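Local coordinates for catalase (Corynebacterium glutamicum, PDB 4B7H), which breaks down hydrogen peroxide to water and oxygen at a buried haem, a reaction inhibited by nitric oxide, at residues G78-T83 and A92-P97; Q325-P330 and P368-I373. One frame throughout, in Å; residues are numbered along the deposited sequence.

Overall arrangement
Both interactions lie within the catalase family core, and both segments of interaction 1 precede those of interaction 2 in the sequence. Their centres are 19 Å apart and their nearest atoms about 8 Å apart, so they do not touch. Strand 125-132 connects them: Leu80 and Leu94 of interaction 1 pack on Phe130, while Ile326 and Asn370 of interaction 2 meet Arg129. Interaction 2 is the one beside the cofactor. Its Leu328 touches the haem, and the side chain of Ile326 is about 5 Å from the haem and about 14 Å from the bound nitric oxide. Interaction 1 instead joins a strand of the central antiparallel sheet to the connection that follows it.

Interaction 1: residues G78-T83 and A92-P97; sequences GELHIT and ADLFQP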
loop_
_atom_site.group_PDB
_atom_site.type_symbol
_atom_site.label_atom_id
_atom_site.label_comp_id
_atom_site.label_asym_id
_atom_site.label_seq_id
_atom_site.Cartn_x
_atom_site.Cartn_y
_atom_site.Cartn_z
ATOM N N GLY A 78 30.810 7.622 3.403
ATOM C CA GLY A 78 32.257 7.689 3.438
ATOM C C GLY A 78 32.913 7.217 2.161
ATOM O O GLY A 78 32.370 7.397 1.070
ATOM N N GLU A 79 34.097 6.624 2.303
ATOM C CA GLU A 79 34.971 6.337 1.164
ATOM C C GLU A 79 35.701 5.021 1.360
ATOM O O GLU A 79 36.222 4.746 2.456
ATOM C CB GLU A 79 36.014 7.456 0.999
ATOM C CG GLU A 79 35.419 8.851 0.900
ATOM C CD GLU A 79 36.444 9.964 0.988
ATOM O OE1 GLU A 79 37.665 9.683 1.017
ATOM O OE2 GLU A 79 36.023 11.140 1.026
ATOM N N LEU A 80 35.757 4.225 0.294
ATOM C CA LEU A 80 36.604 3.038 0.235
ATOM C C LEU A 80 37.873 3.377 -0.541
ATOM O O LEU A 80 37.797 3.884 -1.660
ATOM C CB LEU A 80 35.867 1.901 -0.480
ATOM C CG LEU A 80 36.681 0.650 -0.826
ATOM C CD1 LEU A 80 37.087 -0.087 0.441
ATOM C CD2 LEU A 80 35.894 -0.256 -1.764
ATOM N N HIS A 81 39.033 3.094 0.050
ATOM C CA HIS A 81 40.322 3.338 -0.601
ATOM C C HIS A 81 41.095 2.030 -0.795
ATOM O O HIS A 81 41.416 1.344 0.176
ATOM C CB HIS A 81 41.170 4.292 0.245
ATOM C CG HIS A 81 40.617 5.678 0.336
ATOM N ND1 HIS A 81 41.190 6.750 -0.314
ATOM C CD2 HIS A 81 39.545 6.170 1.002
ATOM C CE1 HIS A 81 40.493 7.843 -0.055
ATOM N NE2 HIS A 81 39.487 7.517 0.737
ATOM N N ILE A 82 41.412 1.687 -2.040
ATOM C CA ILE A 82 42.220 0.498 -2.310
ATOM C C ILE A 82 43.710 0.823 -2.184
ATOM O O ILE A 82 44.184 1.815 -2.745
ATOM C CB ILE A 82 41.911 -0.074 -3.706
ATOM C CG1 ILE A 82 40.406 -0.322 -3.853
ATOM C CG2 ILE A 82 42.704 -1.342 -3.963
ATOM C CD1 ILE A 82 39.801 -1.193 -2.750
ATOM N N THR A 83 44.448 -0.009 -1.446
ATOM C CA THR A 83 45.878 0.224 -1.221
ATOM C C THR A 83 46.764 -0.962 -1.628
ATOM O O THR A 83 47.995 -0.876 -1.573
ATOM C CB THR A 83 46.183 0.599 0.256
ATOM O OG1 THR A 83 45.841 -0.496 1.118
ATOM C CG2 THR A 83 45.411 1.848 0.680
ATOM N N ALA A 92 36.613 -6.931 -10.212
ATOM C CA ALA A 92 35.593 -5.988 -9.745
ATOM C C ALA A 92 36.178 -4.572 -9.734
ATOM O O ALA A 92 37.243 -4.337 -9.163
ATOM C CB ALA A 92 35.080 -6.382 -8.359
ATOM N N ASP A 93 35.489 -3.638 -10.383
ATOM C CA ASP A 93 36.048 -2.311 -10.601
ATOM C C ASP A 93 36.478 -1.609 -9.314
ATOM O O ASP A 93 37.577 -1.055 -9.246
ATOM C CB ASP A 93 35.088 -1.433 -11.400
ATOM C CG ASP A 93 35.769 -0.204 -11.954
ATOM O OD1 ASP A 93 36.489 -0.333 -12.975
ATOM O OD2 ASP A 93 35.590 0.889 -11.365
ATOM N N LEU A 94 35.637 -1.659 -8.282
ATOM C CA LEU A 94 35.929 -0.931 -7.047
ATOM C C LEU A 94 37.181 -1.449 -6.329
ATOM O O LEU A 94 37.738 -0.748 -5.480
ATOM C CB LEU A 94 34.740 -0.964 -6.077
ATOM C CG LEU A 94 34.613 -2.200 -5.174
ATOM C CD1 LEU A 94 33.585 -1.936 -4.080
ATOM C CD2 LEU A 94 34.234 -3.451 -5.967
ATOM N N PHE A 95 37.614 -2.669 -6.653
ATOM C CA PHE A 95 38.745 -3.291 -5.956
ATOM C C PHE A 95 40.065 -3.166 -6.715
ATOM O O PHE A 95 41.089 -3.673 -6.258
ATOM C CB PHE A 95 38.460 -4.773 -5.658
ATOM C CG PHE A 95 37.417 -5.003 -4.593
ATOM C CD1 PHE A 95 37.326 -4.168 -3.482
ATOM C CD2 PHE A 95 36.543 -6.076 -4.696
ATOM C CE1 PHE A 95 36.359 -4.396 -2.503
ATOM C CE2 PHE A 95 35.577 -6.314 -3.724
ATOM C CZ PHE A 95 35.489 -5.476 -2.626
ATOM N N GLN A 96 40.046 -2.500 -7.868
ATOM C CA GLN A 96 41.270 -2.330 -8.662
ATOM C C GLN A 96 42.228 -1.316 -8.016
ATOM O O GLN A 96 41.807 -0.481 -7.216
ATOM C CB GLN A 96 40.924 -1.947 -10.107
ATOM C CG GLN A 96 40.024 -2.959 -10.815
ATOM C CD GLN A 96 40.586 -4.370 -10.786
ATOM O OE1 GLN A 96 41.649 -4.641 -11.356
ATOM N NE2 GLN A 96 39.880 -5.280 -10.116
ATOM N N PRO A 97 43.533 -1.396 -8.343
ATOM C CA PRO A 97 44.522 -0.560 -7.651
ATOM C C PRO A 97 44.185 0.929 -7.653
ATOM O O PRO A 97 43.770 1.484 -8.673
ATOM C CB PRO A 97 45.805 -0.808 -8.451
ATOM C CG PRO A 97 45.648 -2.197 -8.961
ATOM C CD PRO A 97 44.181 -2.351 -9.265
#
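Ile82 and Leu80, at the end of strand 73-82, pack against Leu94 and Phe95 of the short 3-10 turn 93-95, and no hydrogen bond crosses between them. The apolar meetings are few and close. Leu80 and Leu94 cross at about a right angle, with the methyls Leu80 CD2 and Leu94 CD1 3.7 Å apart. Ile82 CD1 approaches Phe95 CD1 at 3.9 Å, in the plane of the ring and at its edge. One face of that ring is taken by its own neighbour: Leu94 CD2 sits 3.6 Å above the plane of Phe95, over its centre. Trp216 meets the ring from another part of the chain.

A second kind of contact sets Ile82 against backbone oxygens. Ile82 CG1 lies beside its own backbone N (chi1 -54°) and comes within 3.2 Å of Leu94 O, a tight approach. Its other branch, CG2, lies 3.5 Å from Gln96 O and similarly close to Phe95 O. A single isoleucine thus follows three successive carbonyls of the turn.

Polar bonds within 92-97 fix the shape of the surface that Ile82 meets. Ala92 O accepts from Phe95 N at 3.0 Å and from Gln96 NE2 at 3.0 Å, the two donors arriving from opposite faces of the carbonyl plane. The strongest polar partner of Gln96 is Thr90, whose O takes a second bond from NE2 and ties the turn to the chain just before it.

Strand 73-82 pairs antiparallel with 100-108, so the segment 92-97 belongs to the long connection of a beta hairpin. This connection folds back over the end of its first strand, and Leu80 and Leu94 continue the apolar layer onto Phe130 of strand 125-132, within the antiparallel beta-barrel characteristic of catalases.

Interaction 2: residues Q325-P330 and P368-I373; sequences QIALDP and PVNRPI. Unlike the reference sequence in segment 325-330: Ile326 (reference Leu).
Asn370 grips the backbone around Ile326 with both ends of its side-chain amide. Asn370 ND2 donates to Gln325 O at 3.1 Å, with an N-H...O angle of 158° and the acceptor close to the amide plane. On the other end, Ala327 N donates to Asn370 OD1 at 2.9 Å, tilted moderately from the carbonyl plane of the side chain. Chi1 of -66° sets CG of Asn370 beside the backbone N, and the rotation about CB-CG (chi2 -39°) brings OD1 to Ala327 N and ND2 to Gln325 O. The methyl Ala327 CB also lies against the amide, 3.7 Å from Asn370 OD1. Each end has a further partner: OD1 accepts from Arg129 NH1, and ND2 donates to Tyr364 O.

Val369, next in buried area, brings its two methyls to Ile326. Val369 CG1 rests 3.8 Å from Ile326 CA, against the main chain, while Val369 CG2 lies 3.8 Å from Ile326 CD1, and the side chains cross at about a right angle.

Ile326 is thus engaged twice, its flanking peptide groups by the amide and its side chain by the valine. Its CG1 lies 3.7 Å from Asn370 OD1. The same side chain touches Arg67 and Arg129, and Ile326 O accepts from Arg359 NH2. Gln325, the residue before Ile326, bonds through OE1 to Gln386 N of a second subunit.

The Asn370 amide offers one donor and one acceptor to the main chain, as a peptide group of a neighbouring strand would. With all five touching residues buried, its paired bonds satisfy one C=O and one N-H of an irregular loop, and would limit the freedom of 325-327 just before Leu328, which lines the haem pocket.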
loop_
_atom_site.group_PDB
_atom_site.type_symbol
_atom_site.label_atom_id
_atom_site.label_comp_id
_atom_site.label_asym_id
_atom_site.label_seq_id
_atom_site.Cartn_x
_atom_site.Cartn_y
_atom_site.Cartn_z
ATOM N N GLN A 325 15.254 4.737 4.582
ATOM C CA GLN A 325 14.872 4.342 3.223
ATOM C C GLN A 325 15.987 3.697 2.391
ATOM O O GLN A 325 15.746 3.318 1.240
ATOM C CB GLN A 325 14.342 5.543 2.437
ATOM C CG GLN A 325 13.045 6.098 2.975
ATOM C CD GLN A 325 12.418 7.126 2.054
ATOM O OE1 GLN A 325 11.196 7.136 1.863
ATOM N NE2 GLN A 325 13.250 8.009 1.481
ATOM N N ILE A 326 17.205 3.596 2.920
ATOM C CA ILE A 326 18.218 2.861 2.171
ATOM C C ILE A 326 17.765 1.409 2.051
ATOM O O ILE A 326 17.091 0.878 2.941
ATOM C CB ILE A 326 19.645 3.006 2.766
ATOM C CG1 ILE A 326 20.698 2.752 1.681
ATOM C CG2 ILE A 326 19.870 2.089 3.976
ATOM C CD1 ILE A 326 22.114 3.132 2.090
ATOM N N ALA A 327 18.082 0.798 0.915
ATOM C CA ALA A 327 17.647 -0.563 0.633
ATOM C C ALA A 327 18.884 -1.408 0.382
ATOM O O ALA A 327 19.286 -1.628 -0.766
ATOM C CB ALA A 327 16.718 -0.578 -0.588
ATOM N N LEU A 328 19.527 -1.838 1.460
ATOM C CA LEU A 328 20.774 -2.589 1.339
ATOM C C LEU A 328 20.434 -4.043 1.026
ATOM O O LEU A 328 19.510 -4.606 1.607
ATOM C CB LEU A 328 21.596 -2.446 2.620
ATOM C CG LEU A 328 22.124 -1.008 2.799
ATOM C CD1 LEU A 328 22.452 -0.676 4.251
ATOM C CD2 LEU A 328 23.356 -0.766 1.919
ATOM N N ASP A 329 21.164 -4.645 0.095
ATOM C CA ASP A 329 20.727 -5.905 -0.503
ATOM C C ASP A 329 21.941 -6.709 -0.974
ATOM O O ASP A 329 22.691 -6.246 -1.829
ATOM C CB ASP A 329 19.794 -5.545 -1.669
ATOM C CG ASP A 329 19.334 -6.739 -2.485
ATOM O OD1 ASP A 329 19.617 -7.902 -2.121
ATOM O OD2 ASP A 329 18.655 -6.497 -3.512
ATOM N N PRO A 330 22.138 -7.929 -0.429
ATOM C CA PRO A 330 23.314 -8.719 -0.831
ATOM C C PRO A 330 23.255 -9.130 -2.300
ATOM O O PRO A 330 24.275 -9.497 -2.882
ATOM C CB PRO A 330 23.258 -9.951 0.093
ATOM C CG PRO A 330 21.836 -10.047 0.519
ATOM C CD PRO A 330 21.324 -8.631 0.581
ATOM N N PRO A 368 16.928 8.759 -4.116
ATOM C CA PRO A 368 18.304 9.265 -4.173
ATOM C C PRO A 368 19.383 8.328 -3.588
ATOM O O PRO A 368 20.399 8.095 -4.251
ATOM C CB PRO A 368 18.204 10.575 -3.395
ATOM C CG PRO A 368 16.829 11.085 -3.791
ATOM C CD PRO A 368 15.960 9.836 -3.825
ATOM N N VAL A 369 19.177 7.789 -2.391
ATOM C CA VAL A 369 20.226 6.987 -1.759
ATOM C C VAL A 369 20.393 5.609 -2.429
ATOM O O VAL A 369 21.429 4.948 -2.276
ATOM C CB VAL A 369 19.977 6.859 -0.234
ATOM C CG1 VAL A 369 18.848 5.898 0.055
ATOM C CG2 VAL A 369 21.224 6.417 0.483
ATOM N N ASN A 370 19.381 5.177 -3.182
ATOM C CA ASN A 370 19.415 3.853 -3.804
ATOM C C ASN A 370 19.851 3.836 -5.266
ATOM O O ASN A 370 20.151 2.769 -5.809
ATOM C CB ASN A 370 18.072 3.154 -3.626
ATOM C CG ASN A 370 17.781 2.852 -2.174
ATOM O OD1 ASN A 370 18.688 2.469 -1.427
ATOM N ND2 ASN A 370 16.528 3.044 -1.751
ATOM N N ARG A 371 19.893 5.004 -5.902
ATOM C CA ARG A 371 20.344 5.084 -7.293
ATOM C C ARG A 371 21.851 4.937 -7.394
ATOM O O ARG A 371 22.588 5.521 -6.598
ATOM C CB ARG A 371 19.986 6.436 -7.905
ATOM C CG ARG A 371 18.524 6.730 -7.966
ATOM C CD ARG A 371 18.246 7.753 -9.048
ATOM N NE ARG A 371 18.879 9.054 -8.834
ATOM C CZ ARG A 371 18.317 10.056 -8.163
ATOM N NH1 ARG A 371 17.122 9.901 -7.606
ATOM N NH2 ARG A 371 18.957 11.213 -8.035
ATOM N N PRO A 372 22.329 4.187 -8.403
ATOM C CA PRO A 372 23.776 4.110 -8.600
ATOM C C PRO A 372 24.337 5.404 -9.201
ATOM O O PRO A 372 23.580 6.338 -9.496
ATOM C CB PRO A 372 23.930 2.935 -9.567
ATOM C CG PRO A 372 22.650 2.904 -10.333
ATOM C CD PRO A 372 21.588 3.332 -9.351
ATOM N N ILE A 373 25.654 5.477 -9.363
ATOM C CA ILE A 373 26.223 6.679 -9.956
ATOM C C ILE A 373 26.124 6.657 -11.481
ATOM O O ILE A 373 26.095 7.709 -12.110
ATOM C CB ILE A 373 27.650 6.975 -9.475
ATOM C CG1 ILE A 373 28.594 5.827 -9.828
ATOM C CG2 ILE A 373 27.636 7.265 -7.985
ATOM C CD1 ILE A 373 30.062 6.162 -9.603
#